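Local atomic coordinates of carbon monoxide dehydrogenase (Thermococcus sp. AM4, PDB entry 6T7J), a protein that probably catalyses the reversible oxidation of carbon monoxide to carbon dioxide, passing the electrons along iron-sulfur clusters. Residues Arg203-Ile206 with Gly207-Ala210. Sequence-based numbering, arbitrary orientation.
Sequences RTHI and GVDA. With SF4 (iron/sulfur cluster), chain D.
R203, at the end of helix 193-203, and D209 lie side by side and bring the two ends of the loop together. NH2 of R203 forms a salt bridge with D209 OD2, which sits at the edge of the guanidinium, near its plane. The carboxylate plane is turned 48° from that group. The R203 chain is extended from CG to NE, which carries the guanidinium out alongside D209. Without the arginine, for instance with an alanine in its place, the D209 carboxylate would probably lose its charged mate and a gap would open against L215. The backbone joins the same two residues: D209 N donates to R203 O (3.1 Å). V208 puts CG2 3.3 Å from H205 O and 3.7 Å from H205 CB. H205 ND1 donates to I206 O (3.0 Å), close to the ring plane, which helps set the rotation of the imidazole. One water lies within hydrogen-bonding distance of R203 O and accepts from V208 N. Further out, E199 pairs with R203 NH1, S214 holds D209 OD1, and K365 of the second subunit packs on R203, V208 and D209. H205 to V208 form a type II beta turn, with G207 at positive phi. At its corner I206 sets CD1 3.8 Å from S3 of the iron-sulfur cluster, so the loop forms part of the SF4 pocket near the subunit interface.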
loop_
_atom_site.group_PDB
_atom_site.type_symbol
_atom_site.label_atom_id
_atom_site.label_comp_id
_atom_site.label_asym_id
_atom_site.label_seq_id
_atom_site.Cartn_x
_atom_site.Cartn_y
_atom_site.Cartn_z
ATOM N N ARG A 203 5.759 -6.510 2.188
ATOM C CA ARG A 203 7.180 -6.768 1.967
ATOM C C ARG A 203 8.035 -5.581 2.391
ATOM O O ARG A 203 9.121 -5.757 2.956
ATOM C CB ARG A 203 7.431 -7.096 0.495
ATOM C CG ARG A 203 7.076 -8.513 0.086
ATOM C CD ARG A 203 7.413 -8.757 -1.380
ATOM N NE ARG A 203 7.022 -10.095 -1.816
ATOM C CZ ARG A 203 7.860 -11.119 -1.939
ATOM N NH1 ARG A 203 7.409 -12.299 -2.339
ATOM N NH2 ARG A 203 9.148 -10.964 -1.661
ATOM N N THR A 204 7.563 -4.364 2.123
ATOM C CA THR A 204 8.289 -3.154 2.483
ATOM C C THR A 204 8.181 -2.811 3.962
ATOM O O THR A 204 8.926 -1.943 4.434
ATOM C CB THR A 204 7.782 -1.976 1.652
ATOM O OG1 THR A 204 6.404 -1.733 1.965
ATOM C CG2 THR A 204 7.916 -2.282 0.169
ATOM N N HIS A 205 7.269 -3.452 4.693
ATOM C CA HIS A 205 7.201 -3.289 6.139
ATOM C C HIS A 205 8.555 -3.609 6.761
ATOM O O HIS A 205 9.333 -4.404 6.222
ATOM C CB HIS A 205 6.114 -4.203 6.710
ATOM C CG HIS A 205 5.797 -3.958 8.151
ATOM N ND1 HIS A 205 6.603 -4.402 9.177
ATOM C CD2 HIS A 205 4.744 -3.342 8.740
ATOM C CE1 HIS A 205 6.070 -4.054 10.334
ATOM N NE2 HIS A 205 4.940 -3.411 10.097
ATOM N N ILE A 206 8.854 -2.962 7.892
ATOM C CA ILE A 206 10.162 -3.147 8.506
ATOM C C ILE A 206 10.367 -4.617 8.842
ATOM O O ILE A 206 9.475 -5.285 9.382
ATOM C CB ILE A 206 10.324 -2.263 9.753
ATOM C CG1 ILE A 206 11.671 -2.573 10.404
ATOM C CG2 ILE A 206 9.187 -2.491 10.748
ATOM C CD1 ILE A 206 12.144 -1.552 11.373
ATOM N N GLY A 207 11.536 -5.138 8.484
ATOM C CA GLY A 207 11.892 -6.496 8.844
ATOM C C GLY A 207 11.174 -7.586 8.081
ATOM O O GLY A 207 10.979 -8.678 8.622
ATOM N N VAL A 208 10.776 -7.332 6.835
ATOM C CA VAL A 208 10.173 -8.393 6.036
ATOM C C VAL A 208 11.101 -8.740 4.873
ATOM O O VAL A 208 11.974 -9.603 5.014
ATOM C CB VAL A 208 8.757 -8.009 5.571
ATOM C CG1 VAL A 208 8.001 -9.245 5.122
ATOM C CG2 VAL A 208 8.003 -7.342 6.709
ATOM N N ASP A 209 10.946 -8.081 3.725
ATOM C CA ASP A 209 11.770 -8.376 2.551
ATOM C C ASP A 209 12.849 -7.307 2.407
ATOM O O ASP A 209 12.551 -6.146 2.107
ATOM C CB ASP A 209 10.923 -8.471 1.284
ATOM C CG ASP A 209 11.659 -9.163 0.135
ATOM O OD1 ASP A 209 12.894 -9.348 0.232
ATOM O OD2 ASP A 209 11.000 -9.527 -0.865
ATOM N N ALA A 210 14.108 -7.709 2.605
ATOM C CA ALA A 210 15.247 -6.812 2.476
ATOM C C ALA A 210 16.067 -7.050 1.216
ATOM O O ALA A 210 16.997 -6.280 0.952
ATOM C CB ALA A 210 16.166 -6.938 3.701
HETATM FE FE1 SF4 D . 14.814 0.484 8.927
HETATM FE FE2 SF4 D . 13.527 2.320 7.366
HETATM FE FE3 SF4 D . 15.179 3.210 9.431
HETATM FE FE4 SF4 D . 12.775 1.897 9.817
HETATM S S1 SF4 D . 13.081 3.982 8.890
HETATM S S2 SF4 D . 14.767 1.549 10.959
HETATM S S3 SF4 D . 12.656 0.338 8.152
HETATM S S4 SF4 D . 15.807 2.046 7.553
HETATM O O HOH W 1 11.307 -4.875 4.840
#